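Local structure of K5 lyase (Enterobacteria phage k1-5, 2X3H) at residues A[94-99]-A[111-116]; A[119-124]-A[142-147]; A[374-379]-A[418-423]; A[395-400]-A[425-430]. The protein probably depolymerises the glycosaminoglycan-like K5 capsular polysaccharide by an eliminative lyase reaction, as a trimeric tail-spike enzyme of the bacteriophage. All blocks are in the same frame, centred on the assembly; numbering follows the deposited sequence.

Contact 1. Residues A[94-99]-A[111-116]. Unlike the reference sequence in segment 94-99: I96 (reference Val).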
loop_
_atom_site.group_PDB
_atom_site.type_symbol
_atom_site.label_atom_id
_atom_site.label_comp_id
_atom_site.label_asym_id
_atom_site.label_seq_id
_atom_site.Cartn_x
_atom_site.Cartn_y
_atom_site.Cartn_z
ATOM N N VAL A 94 37.453 -12.446 -3.957
ATOM C CA VAL A 94 37.720 -13.864 -3.745
ATOM C C VAL A 94 36.600 -14.680 -4.376
ATOM O O VAL A 94 35.425 -14.310 -4.274
ATOM C CB VAL A 94 37.816 -14.189 -2.226
ATOM C CG1 VAL A 94 38.002 -15.682 -1.978
ATOM C CG2 VAL A 94 38.947 -13.394 -1.566
ATOM N N THR A 95 36.971 -15.768 -5.044
ATOM C CA THR A 95 35.992 -16.705 -5.590
ATOM C C THR A 95 36.181 -18.055 -4.920
ATOM O O THR A 95 37.281 -18.622 -4.952
ATOM C CB THR A 95 36.141 -16.876 -7.121
ATOM O OG1 THR A 95 35.913 -15.622 -7.790
ATOM C CG2 THR A 95 35.161 -17.937 -7.655
ATOM N N ILE A 96 35.121 -18.560 -4.299
ATOM C CA ILE A 96 35.146 -19.879 -3.691
ATOM C C ILE A 96 33.949 -20.651 -4.243
ATOM O O ILE A 96 32.824 -20.508 -3.768
ATOM C CB ILE A 96 35.134 -19.803 -2.148
ATOM C CG1 ILE A 96 36.357 -19.028 -1.654
ATOM C CG2 ILE A 96 35.119 -21.195 -1.542
ATOM C CD1 ILE A 96 36.382 -18.809 -0.149
ATOM N N SER A 97 34.206 -21.446 -5.278
ATOM C CA SER A 97 33.145 -22.104 -6.005
ATOM C C SER A 97 33.481 -23.557 -6.338
ATOM O O SER A 97 34.612 -24.011 -6.110
ATOM C CB SER A 97 32.834 -21.316 -7.290
ATOM O OG SER A 97 33.882 -21.421 -8.247
ATOM N N ASP A 98 32.481 -24.271 -6.853
ATOM C CA ASP A 98 32.635 -25.648 -7.355
ATOM C C ASP A 98 33.188 -26.605 -6.298
ATOM O O ASP A 98 34.119 -27.372 -6.554
ATOM C CB ASP A 98 33.521 -25.686 -8.620
ATOM C CG ASP A 98 32.878 -25.012 -9.830
ATOM O OD1 ASP A 98 31.655 -24.738 -9.817
ATOM O OD2 ASP A 98 33.612 -24.753 -10.817
ATOM N N GLY A 99 32.610 -26.565 -5.107
ATOM C CA GLY A 99 33.015 -27.483 -4.059
ATOM C C GLY A 99 32.377 -27.199 -2.721
ATOM O O GLY A 99 31.633 -26.221 -2.560
ATOM N N CYS A 111 35.560 -8.150 3.221
ATOM C CA CYS A 111 34.486 -9.036 2.805
ATOM C C CYS A 111 34.227 -8.807 1.321
ATOM O O CYS A 111 33.520 -7.882 0.957
ATOM C CB CYS A 111 33.227 -8.728 3.626
ATOM S SG CYS A 111 31.792 -9.773 3.263
ATOM N N ASN A 112 34.841 -9.629 0.466
ATOM C CA ASN A 112 34.511 -9.630 -0.961
ATOM C C ASN A 112 34.608 -11.057 -1.487
ATOM O O ASN A 112 35.668 -11.507 -1.929
ATOM C CB ASN A 112 35.394 -8.673 -1.773
ATOM C CG ASN A 112 34.938 -8.548 -3.236
ATOM O OD1 ASN A 112 34.142 -9.358 -3.732
ATOM N ND2 ASN A 112 35.444 -7.531 -3.927
ATOM N N LEU A 113 33.488 -11.761 -1.423
ATOM C CA LEU A 113 33.462 -13.188 -1.699
ATOM C C LEU A 113 32.292 -13.518 -2.614
ATOM O O LEU A 113 31.171 -13.034 -2.401
ATOM C CB LEU A 113 33.312 -13.930 -0.371
ATOM C CG LEU A 113 33.066 -15.431 -0.372
ATOM C CD1 LEU A 113 34.208 -16.129 -1.098
ATOM C CD2 LEU A 113 32.958 -15.914 1.086
ATOM N N ASP A 114 32.560 -14.333 -3.628
ATOM C CA ASP A 114 31.536 -14.783 -4.572
ATOM C C ASP A 114 31.662 -16.298 -4.697
ATOM O O ASP A 114 32.772 -16.815 -4.845
ATOM C CB ASP A 114 31.745 -14.126 -5.943
ATOM C CG ASP A 114 30.772 -14.637 -7.004
ATOM O OD1 ASP A 114 29.671 -15.077 -6.639
ATOM O OD2 ASP A 114 31.099 -14.571 -8.210
ATOM N N GLY A 115 30.534 -17.000 -4.611
ATOM C CA GLY A 115 30.510 -18.457 -4.736
ATOM C C GLY A 115 30.033 -19.008 -6.078
ATOM O O GLY A 115 29.963 -20.235 -6.254
ATOM N N ARG A 116 29.723 -18.118 -7.022
ATOM C CA ARG A 116 29.252 -18.505 -8.360
ATOM C C ARG A 116 28.045 -19.474 -8.351
ATOM O O ARG A 116 27.789 -20.181 -9.338
ATOM C CB ARG A 116 30.409 -19.064 -9.211
ATOM C CG ARG A 116 31.558 -18.069 -9.427
ATOM C CD ARG A 116 32.751 -18.686 -10.183
ATOM N NE ARG A 116 32.409 -19.159 -11.520
ATOM C CZ ARG A 116 32.598 -20.402 -11.949
ATOM N NH1 ARG A 116 33.140 -21.321 -11.154
ATOM N NH2 ARG A 116 32.244 -20.727 -13.186
HETATM O O HOH W 1 34.303 -11.928 -5.220
HETATM O O HOH W 2 33.015 -23.721 -13.208
#
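V94 and T95 run parallel to L113 and D114 on successive turns at the N-terminal end of a parallel beta-helix, the segments diverging end to end by 21°, and a backbone ladder joins them through V94 N to N112 O (2.9 Å), D114 N to V94 O (2.9 Å) and I96 N to D114 O (3.0 Å). A water donates to both V94 O and N112 OD1. Side chains alternate between two faces. On the first, a single methyl, L113 CD1, meets V94 CG1 at 3.9 Å and I96 CD1 at 3.6 Å. On the face of T95 and D114, R116 supplies the contact: its CD lies 3.6 Å from T95 CG2, and a bend at chi3 (61°) turns the guanidinium toward the other segment. R116 NH1 donates to S97 OG (3.0 Å) in the guanidinium plane; S97 OG also bonds S67 O. R116 NH1 forms a salt bridge with D98 OD2 (3.5 Å) whose hydrogen bond is weak, guanidinium and carboxylate planes 73° apart. Another water joins D98 OD2 to R116 NH2, while D98 OD1 bonds S118. R116 N bonds D114 OD1 from above the carboxylate plane, making an Asx turn. Helix 81-88 covers the V94, I96 and L113 side, strand 139-142 continues the ladder beyond 112-114, and A93 of the second subunit meets D98 and, weakly, R116.

Contact 2. Residues A[119-124]-A[142-147]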
loop_
_atom_site.group_PDB
_atom_site.type_symbol
_atom_site.label_atom_id
_atom_site.label_comp_id
_atom_site.label_asym_id
_atom_site.label_seq_id
_atom_site.Cartn_x
_atom_site.Cartn_y
_atom_site.Cartn_z
ATOM N N GLY A 119 29.641 -22.724 -4.782
ATOM C CA GLY A 119 30.462 -22.865 -3.589
ATOM C C GLY A 119 29.620 -23.061 -2.340
ATOM O O GLY A 119 28.568 -22.426 -2.178
ATOM N N VAL A 120 30.066 -23.964 -1.469
ATOM C CA VAL A 120 29.443 -24.168 -0.166
ATOM C C VAL A 120 30.505 -24.005 0.913
ATOM O O VAL A 120 31.520 -24.699 0.885
ATOM C CB VAL A 120 28.848 -25.585 -0.036
ATOM C CG1 VAL A 120 28.205 -25.774 1.352
ATOM C CG2 VAL A 120 27.855 -25.851 -1.159
ATOM N N LEU A 121 30.285 -23.079 1.846
ATOM C CA LEU A 121 31.173 -22.943 2.990
ATOM C C LEU A 121 30.596 -23.771 4.121
ATOM O O LEU A 121 29.557 -23.431 4.691
ATOM C CB LEU A 121 31.317 -21.477 3.405
ATOM C CG LEU A 121 32.063 -20.607 2.391
ATOM C CD1 LEU A 121 32.124 -19.152 2.849
ATOM C CD2 LEU A 121 33.470 -21.146 2.173
ATOM N N SER A 122 31.254 -24.884 4.428
ATOM C CA SER A 122 30.722 -25.824 5.414
ATOM C C SER A 122 31.470 -25.748 6.740
ATOM O O SER A 122 32.639 -26.145 6.830
ATOM C CB SER A 122 30.769 -27.246 4.856
ATOM O OG SER A 122 30.310 -28.182 5.814
ATOM N N HIS A 123 30.788 -25.248 7.764
ATOM C CA HIS A 123 31.394 -25.048 9.074
ATOM C C HIS A 123 31.891 -26.374 9.645
ATOM O O HIS A 123 31.120 -27.327 9.813
ATOM C CB HIS A 123 30.401 -24.378 10.032
ATOM C CG HIS A 123 31.040 -23.718 11.219
ATOM N ND1 HIS A 123 30.318 -23.346 12.335
ATOM C CD2 HIS A 123 32.323 -23.356 11.464
ATOM C CE1 HIS A 123 31.129 -22.784 13.216
ATOM N NE2 HIS A 123 32.351 -22.773 12.710
ATOM N N ARG A 124 33.188 -26.413 9.943
ATOM C CA ARG A 124 33.880 -27.626 10.392
ATOM C C ARG A 124 33.771 -27.832 11.908
ATOM O O ARG A 124 33.895 -28.957 12.401
ATOM C CB ARG A 124 35.354 -27.531 9.973
ATOM C CG ARG A 124 36.170 -28.795 10.136
ATOM C CD ARG A 124 37.620 -28.524 9.782
ATOM N NE ARG A 124 38.462 -29.707 9.954
ATOM C CZ ARG A 124 38.573 -30.671 9.047
ATOM N NH1 ARG A 124 37.889 -30.597 7.914
ATOM N NH2 ARG A 124 39.365 -31.714 9.270
ATOM N N SER A 142 28.321 -12.846 -1.928
ATOM C CA SER A 142 27.314 -13.155 -2.949
ATOM C C SER A 142 27.353 -14.569 -3.500
ATOM O O SER A 142 28.413 -15.196 -3.552
ATOM C CB SER A 142 27.409 -12.153 -4.107
ATOM O OG SER A 142 28.651 -12.276 -4.798
ATOM N N ASN A 143 26.181 -15.043 -3.922
ATOM C CA ASN A 143 26.066 -16.269 -4.724
ATOM C C ASN A 143 26.748 -17.482 -4.088
ATOM O O ASN A 143 27.534 -18.190 -4.735
ATOM C CB ASN A 143 26.624 -16.024 -6.134
ATOM C CG ASN A 143 26.057 -14.765 -6.789
ATOM O OD1 ASN A 143 24.886 -14.423 -6.617
ATOM N ND2 ASN A 143 26.893 -14.081 -7.566
ATOM N N ILE A 144 26.422 -17.747 -2.834
ATOM C CA ILE A 144 27.125 -18.786 -2.086
ATOM C C ILE A 144 26.197 -19.395 -1.036
ATOM O O ILE A 144 25.196 -18.789 -0.652
ATOM C CB ILE A 144 28.414 -18.190 -1.441
ATOM C CG1 ILE A 144 29.402 -19.293 -1.041
ATOM C CG2 ILE A 144 28.071 -17.275 -0.255
ATOM C CD1 ILE A 144 30.858 -18.794 -1.002
ATOM N N THR A 145 26.523 -20.603 -0.604
ATOM C CA THR A 145 25.795 -21.265 0.466
ATOM C C THR A 145 26.689 -21.323 1.698
ATOM O O THR A 145 27.890 -21.567 1.581
ATOM C CB THR A 145 25.410 -22.691 0.040
ATOM O OG1 THR A 145 24.520 -22.619 -1.085
ATOM C CG2 THR A 145 24.751 -23.437 1.196
ATOM N N VAL A 146 26.098 -21.073 2.863
ATOM C CA VAL A 146 26.783 -21.198 4.150
ATOM C C VAL A 146 26.070 -22.265 4.968
ATOM O O VAL A 146 24.901 -22.116 5.322
ATOM C CB VAL A 146 26.822 -19.847 4.894
ATOM C CG1 VAL A 146 27.514 -19.979 6.259
ATOM C CG2 VAL A 146 27.518 -18.796 4.031
ATOM N N GLU A 147 26.776 -23.362 5.230
ATOM C CA GLU A 147 26.203 -24.505 5.916
ATOM C C GLU A 147 26.723 -24.618 7.344
ATOM O O GLU A 147 27.927 -24.531 7.580
ATOM C CB GLU A 147 26.541 -25.792 5.154
ATOM C CG GLU A 147 25.960 -27.030 5.811
ATOM C CD GLU A 147 26.175 -28.310 5.022
ATOM O OE1 GLU A 147 26.751 -28.270 3.907
ATOM O OE2 GLU A 147 25.747 -29.374 5.535
HETATM O O HOH W 3 26.153 -22.689 -3.413
#
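Successive turns of a parallel beta-helix meet where strand 119-123 lies beside strand 144-147, with V120 opposite T145, L121 opposite V146 and S122 opposite E147. The strands diverge by 15°, and four backbone bonds bind them. T145 N donates to G119 O at 3.2 Å. L121 then uses both its polar backbone atoms, its N reaching T145 O (2.8 Å) and its O receiving E147 N (2.8 Å), each bond nearly straight. H123 N completes the series by donating to E147 O at 3.0 Å. G119 O has a second donor, a water 2.7 Å away that also bonds T145 OG1.

In such a coil the side chains alternate between the interior and the outer surface, and the sequence here follows that rule. L121 and V146 share the side on which L113 and Y130 pack. I144 joins them just after the corner at N143, where the chain passes from one face of the coil to another: its CG1, anti to the backbone N (chi1 -162°), passes 3.4 Å from G119 O, and the I144 side chain crosses that of L121 obliquely, CD1 meeting L121 CG at 4.0 Å. The other side carries V120, T145, S122 and E147. V120 and T145 stand side by side, pointing the same way, whereas the extended E147 chain slants across V120 and brings OE1 to 3.9 Å from V120 CG1. Strand 99-103 flanks the two strands on the 119-123 side, and strand 168-178 on the 144-147 side, T145 and E147 both touching S176.

Contact 3. Residues A[374-379]-A[418-423]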
loop_
_atom_site.group_PDB
_atom_site.type_symbol
_atom_site.label_atom_id
_atom_site.label_comp_id
_atom_site.label_asym_id
_atom_site.label_seq_id
_atom_site.Cartn_x
_atom_site.Cartn_y
_atom_site.Cartn_z
ATOM N N GLY A 374 -12.573 -13.847 17.659
ATOM C CA GLY A 374 -11.685 -12.755 18.049
ATOM C C GLY A 374 -11.219 -11.956 16.846
ATOM O O GLY A 374 -10.865 -12.532 15.809
ATOM N N VAL A 375 -11.210 -10.633 16.982
ATOM C CA VAL A 375 -10.703 -9.766 15.918
ATOM C C VAL A 375 -9.704 -8.739 16.484
ATOM O O VAL A 375 -8.524 -8.782 16.159
ATOM C CB VAL A 375 -11.839 -9.034 15.140
ATOM C CG1 VAL A 375 -11.241 -8.158 14.048
ATOM C CG2 VAL A 375 -12.827 -10.039 14.531
ATOM N N ILE A 376 -10.171 -7.840 17.356
ATOM C CA ILE A 376 -9.292 -6.803 17.929
ATOM C C ILE A 376 -9.103 -6.996 19.426
ATOM O O ILE A 376 -10.070 -7.307 20.136
ATOM C CB ILE A 376 -9.875 -5.386 17.679
ATOM C CG1 ILE A 376 -10.049 -5.140 16.185
ATOM C CG2 ILE A 376 -8.964 -4.298 18.242
ATOM C CD1 ILE A 376 -11.064 -4.041 15.858
ATOM N N THR A 377 -7.870 -6.807 19.914
ATOM C CA THR A 377 -7.620 -6.759 21.364
ATOM C C THR A 377 -6.966 -5.436 21.738
ATOM O O THR A 377 -5.872 -5.127 21.249
ATOM C CB THR A 377 -6.714 -7.921 21.842
ATOM O OG1 THR A 377 -7.384 -9.178 21.638
ATOM C CG2 THR A 377 -6.372 -7.744 23.315
ATOM N N PHE A 378 -7.656 -4.666 22.579
ATOM C CA PHE A 378 -7.120 -3.433 23.155
ATOM C C PHE A 378 -6.812 -3.767 24.608
ATOM O O PHE A 378 -7.738 -4.004 25.394
ATOM C CB PHE A 378 -8.166 -2.310 23.153
ATOM C CG PHE A 378 -8.556 -1.810 21.787
ATOM C CD1 PHE A 378 -7.605 -1.285 20.915
ATOM C CD2 PHE A 378 -9.882 -1.810 21.404
ATOM C CE1 PHE A 378 -7.964 -0.798 19.671
ATOM C CE2 PHE A 378 -10.260 -1.312 20.157
ATOM C CZ PHE A 378 -9.296 -0.811 19.289
ATOM N N GLU A 379 -5.536 -3.792 24.982
ATOM C CA GLU A 379 -5.206 -4.099 26.374
ATOM C C GLU A 379 -5.488 -2.886 27.263
ATOM O O GLU A 379 -5.671 -1.772 26.778
ATOM C CB GLU A 379 -3.771 -4.633 26.517
ATOM C CG GLU A 379 -3.572 -5.906 25.702
ATOM C CD GLU A 379 -2.317 -6.708 26.027
ATOM O OE1 GLU A 379 -1.436 -6.228 26.780
ATOM O OE2 GLU A 379 -2.220 -7.830 25.476
ATOM N N ASN A 418 -9.942 4.441 22.294
ATOM C CA ASN A 418 -9.675 3.649 21.093
ATOM C C ASN A 418 -10.924 3.739 20.204
ATOM O O ASN A 418 -11.993 4.121 20.684
ATOM C CB ASN A 418 -9.338 2.190 21.457
ATOM C CG ASN A 418 -8.009 2.057 22.189
ATOM O OD1 ASN A 418 -7.025 2.702 21.817
ATOM N ND2 ASN A 418 -7.971 1.217 23.233
ATOM N N VAL A 419 -10.803 3.393 18.924
ATOM C CA VAL A 419 -11.908 3.562 17.979
ATOM C C VAL A 419 -11.870 2.408 16.981
ATOM O O VAL A 419 -10.793 2.005 16.531
ATOM C CB VAL A 419 -11.788 4.895 17.208
ATOM C CG1 VAL A 419 -12.845 4.984 16.084
ATOM C CG2 VAL A 419 -11.880 6.087 18.173
ATOM N N VAL A 420 -13.045 1.877 16.648
ATOM C CA VAL A 420 -13.160 0.865 15.587
ATOM C C VAL A 420 -14.243 1.263 14.582
ATOM O O VAL A 420 -15.368 1.556 14.988
ATOM C CB VAL A 420 -13.514 -0.517 16.170
ATOM C CG1 VAL A 420 -13.624 -1.571 15.057
ATOM C CG2 VAL A 420 -12.472 -0.928 17.213
ATOM N N HIS A 421 -13.891 1.287 13.293
ATOM C CA HIS A 421 -14.884 1.467 12.207
ATOM C C HIS A 421 -14.981 0.212 11.356
ATOM O O HIS A 421 -13.977 -0.456 11.127
ATOM C CB HIS A 421 -14.451 2.597 11.273
ATOM C CG HIS A 421 -14.540 3.964 11.871
ATOM N ND1 HIS A 421 -14.414 5.103 11.106
ATOM C CD2 HIS A 421 -14.759 4.382 13.140
ATOM C CE1 HIS A 421 -14.532 6.165 11.884
ATOM N NE2 HIS A 421 -14.749 5.757 13.119
ATOM N N ALA A 422 -16.186 -0.075 10.858
ATOM C CA ALA A 422 -16.401 -1.134 9.849
ATOM C C ALA A 422 -17.325 -0.563 8.772
ATOM O O ALA A 422 -18.551 -0.758 8.825
ATOM C CB ALA A 422 -17.027 -2.351 10.480
ATOM N N PRO A 423 -16.741 0.162 7.801
ATOM C CA PRO A 423 -17.543 0.903 6.814
ATOM C C PRO A 423 -18.528 0.033 6.000
ATOM O O PRO A 423 -19.621 0.500 5.702
ATOM C CB PRO A 423 -16.487 1.575 5.921
ATOM C CG PRO A 423 -15.223 1.618 6.785
ATOM C CD PRO A 423 -15.290 0.356 7.607
#
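Stacking dominates where F378 and N418 face each other, for the planes of the ring and the side-chain amide are 17° from parallel and the two side chains slide past one another in opposite directions. N418 CB sits over the middle of the F378 ring, 3.6 Å from its centroid and 9° off the normal, a CH-pi contact, while N418 ND2 lies over the same face but out at the rim where the ring joins CB, 3.4 Å from F378 CG. With CG anti to the carbonyl carbon (chi1 -68°), N418 folds its amide along the ring instead of away from it. I376 CG2, from the same strand as F378, lies against the opposite face, off centre toward the rim.

Purely apolar contacts fill the rest. V420 CG2 approaches the rim of F378 in the ring plane, 3.7 Å from CE2, and V420 CG1 meets I376 CD1 tip to tip at 3.6 Å. The two segments belong to strands that are not hydrogen-bonded neighbours: 376-378 and 419-422, which N418 just precedes, run nearly antiparallel with axes 10.2 Å apart, facing one another across the buried interior near the end of the beta-helix, where I405 and V389 also pack.

The amide's polar atoms are engaged by other partners, ND2 by T410 and S382 and OD1 by N385 N. Held in this way, N418 can offer F378 a flat face, which lets a polar residue join a hydrophobic interior with its bonding capacity met.

Contact 4. Residues A[395-400]-A[425-430]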
loop_
_atom_site.group_PDB
_atom_site.type_symbol
_atom_site.label_atom_id
_atom_site.label_comp_id
_atom_site.label_asym_id
_atom_site.label_seq_id
_atom_site.Cartn_x
_atom_site.Cartn_y
_atom_site.Cartn_z
ATOM N N ARG A 395 -19.041 -11.364 9.157
ATOM C CA ARG A 395 -19.730 -10.696 10.265
ATOM C C ARG A 395 -20.674 -9.612 9.737
ATOM O O ARG A 395 -20.355 -8.916 8.775
ATOM C CB ARG A 395 -18.727 -10.074 11.231
ATOM C CG ARG A 395 -17.772 -11.086 11.815
ATOM C CD ARG A 395 -16.591 -10.421 12.518
ATOM N NE ARG A 395 -15.613 -11.437 12.889
ATOM C CZ ARG A 395 -14.708 -11.962 12.062
ATOM N NH1 ARG A 395 -14.626 -11.557 10.794
ATOM N NH2 ARG A 395 -13.872 -12.904 12.517
ATOM N N ASN A 396 -21.826 -9.474 10.390
ATOM C CA ASN A 396 -22.821 -8.448 10.033
ATOM C C ASN A 396 -22.875 -7.291 11.040
ATOM O O ASN A 396 -23.546 -6.285 10.795
ATOM C CB ASN A 396 -24.222 -9.063 9.929
ATOM C CG ASN A 396 -24.338 -10.099 8.821
ATOM O OD1 ASN A 396 -23.749 -9.959 7.759
ATOM N ND2 ASN A 396 -25.116 -11.138 9.072
ATOM N N ASP A 397 -22.159 -7.430 12.154
ATOM C CA ASP A 397 -22.231 -6.474 13.264
ATOM C C ASP A 397 -21.037 -6.754 14.164
ATOM O O ASP A 397 -20.872 -7.874 14.642
ATOM C CB ASP A 397 -23.550 -6.724 14.021
ATOM C CG ASP A 397 -23.778 -5.791 15.217
ATOM O OD1 ASP A 397 -22.861 -5.072 15.668
ATOM O OD2 ASP A 397 -24.921 -5.819 15.750
ATOM N N LEU A 398 -20.179 -5.760 14.381
ATOM C CA LEU A 398 -18.982 -6.007 15.178
ATOM C C LEU A 398 -19.274 -6.099 16.670
ATOM O O LEU A 398 -18.374 -6.381 17.447
ATOM C CB LEU A 398 -17.906 -4.952 14.914
ATOM C CG LEU A 398 -17.233 -4.938 13.535
ATOM C CD1 LEU A 398 -15.966 -4.153 13.610
ATOM C CD2 LEU A 398 -16.950 -6.329 12.993
ATOM N N LEU A 399 -20.535 -5.890 17.054
ATOM C CA LEU A 399 -20.911 -5.857 18.466
ATOM C C LEU A 399 -21.808 -7.017 18.891
ATOM O O LEU A 399 -22.098 -7.174 20.078
ATOM C CB LEU A 399 -21.560 -4.515 18.820
ATOM C CG LEU A 399 -20.644 -3.295 18.662
ATOM C CD1 LEU A 399 -21.433 -2.024 18.985
ATOM C CD2 LEU A 399 -19.414 -3.423 19.555
ATOM N N SER A 400 -22.215 -7.849 17.937
ATOM C CA SER A 400 -23.137 -8.939 18.260
ATOM C C SER A 400 -22.445 -9.985 19.125
ATOM O O SER A 400 -23.069 -10.554 20.030
ATOM C CB SER A 400 -23.741 -9.566 16.999
ATOM O OG SER A 400 -22.738 -10.033 16.127
ATOM N N LEU A 425 -20.290 -2.284 6.974
ATOM C CA LEU A 425 -21.433 -2.497 7.864
ATOM C C LEU A 425 -22.097 -1.185 8.265
ATOM O O LEU A 425 -23.039 -1.182 9.068
ATOM C CB LEU A 425 -20.960 -3.194 9.146
ATOM C CG LEU A 425 -20.298 -4.568 8.950
ATOM C CD1 LEU A 425 -19.920 -5.194 10.298
ATOM C CD2 LEU A 425 -21.193 -5.528 8.127
ATOM N N GLY A 426 -21.550 -0.070 7.794
ATOM C CA GLY A 426 -22.058 1.235 8.200
ATOM C C GLY A 426 -21.885 1.502 9.687
ATOM O O GLY A 426 -22.651 2.269 10.264
ATOM N N GLN A 427 -20.857 0.901 10.303
ATOM C CA GLN A 427 -20.752 0.856 11.768
ATOM C C GLN A 427 -19.539 1.623 12.265
ATOM O O GLN A 427 -18.412 1.311 11.885
ATOM C CB GLN A 427 -20.660 -0.597 12.239
ATOM C CG GLN A 427 -20.706 -0.767 13.729
ATOM C CD GLN A 427 -20.997 -2.196 14.120
ATOM O OE1 GLN A 427 -20.666 -3.131 13.384
ATOM N NE2 GLN A 427 -21.619 -2.376 15.280
ATOM N N TYR A 428 -19.787 2.614 13.124
ATOM C CA TYR A 428 -18.744 3.514 13.632
ATOM C C TYR A 428 -18.770 3.485 15.153
ATOM O O TYR A 428 -19.763 3.904 15.768
ATOM C CB TYR A 428 -18.963 4.934 13.068
ATOM C CG TYR A 428 -18.988 4.905 11.557
ATOM C CD1 TYR A 428 -17.807 4.890 10.821
ATOM C CD2 TYR A 428 -20.199 4.828 10.865
ATOM C CE1 TYR A 428 -17.821 4.815 9.437
ATOM C CE2 TYR A 428 -20.226 4.757 9.472
ATOM C CZ TYR A 428 -19.040 4.749 8.763
ATOM O OH TYR A 428 -19.034 4.686 7.372
ATOM N N ILE A 429 -17.709 2.939 15.758
ATOM C CA ILE A 429 -17.690 2.688 17.205
ATOM C C ILE A 429 -16.606 3.508 17.885
ATOM O O ILE A 429 -15.427 3.142 17.871
ATOM C CB ILE A 429 -17.508 1.175 17.549
ATOM C CG1 ILE A 429 -18.466 0.320 16.708
ATOM C CG2 ILE A 429 -17.742 0.939 19.040
ATOM C CD1 ILE A 429 -18.092 -1.159 16.655
ATOM N N GLY A 430 -17.022 4.619 18.489
ATOM C CA GLY A 430 -16.090 5.500 19.199
ATOM C C GLY A 430 -15.642 6.711 18.402
ATOM O O GLY A 430 -15.565 6.673 17.166
#
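L425 presses both its methyls onto the backbone of the 395-400 loop, CD2 lying 3.5 Å from R395 O and CD1 3.7 Å from D397 N. L398 comes in at about a right angle, its CD2 4.2 Å from L425 CD1. A second apolar patch forms farther along, where L399 and I429 reach toward each other tip to tip and L399 CG meets I429 CD1 at 3.9 Å.

Between the two patches extends Q427, from a strand that opens at a G1 beta bulge, G426 and Q427 both facing A422. With CG anti to the backbone N (chi1 -173°), the extended chain carries the amide across to the loop, where it crosses D397 nearly perpendicularly. Q427 OE1 accepts from L398 N at 2.9 Å; the N-H points almost straight at the oxygen (177°) but meets the C=O at an angle. Q427 NE2 donates to D397 OD1 at 3.0 Å, amide and carboxylate planes standing 54° apart. D397 OD1 also takes L399 N (2.8 Å), closing an Asx turn within the type I turn from D397 to S400; the two donors approach from opposite faces of the carboxylate.

At the outer edge the second subunit takes over: its R435 forms a salt bridge with D397 OD2, its E437 accepts from Q427 NE2, and one of its strands pairs in parallel with 427-429. Two donors on OD1 and an arginine on OD2 would be expected to stabilise the carboxylate's negative charge, and Q427, bonded at both amide ends, links this loop to the second subunit through E437.

Two pairs of contacts mark the two ends of one beta-helix. Contacts 1 and 2 lie 9 Å apart between centres at its N-terminal end and follow in series, strand 112-114 leading directly to 119-123; they touch through L113 O with S142 N and G99 O with V120 N. Contacts 3 and 4, 10 Å apart between centres near the other end, interleave along the chain, and antiparallel strands 419-422 and 427-429 join them. Between contacts 1 and 4 the centres are 58 Å apart, a length spanned by successive parallel turns. Contacts 1 and 4 both meet the second subunit, so intersubunit contacts occur near both ends of the coil, consistent with a trimer joined along its length.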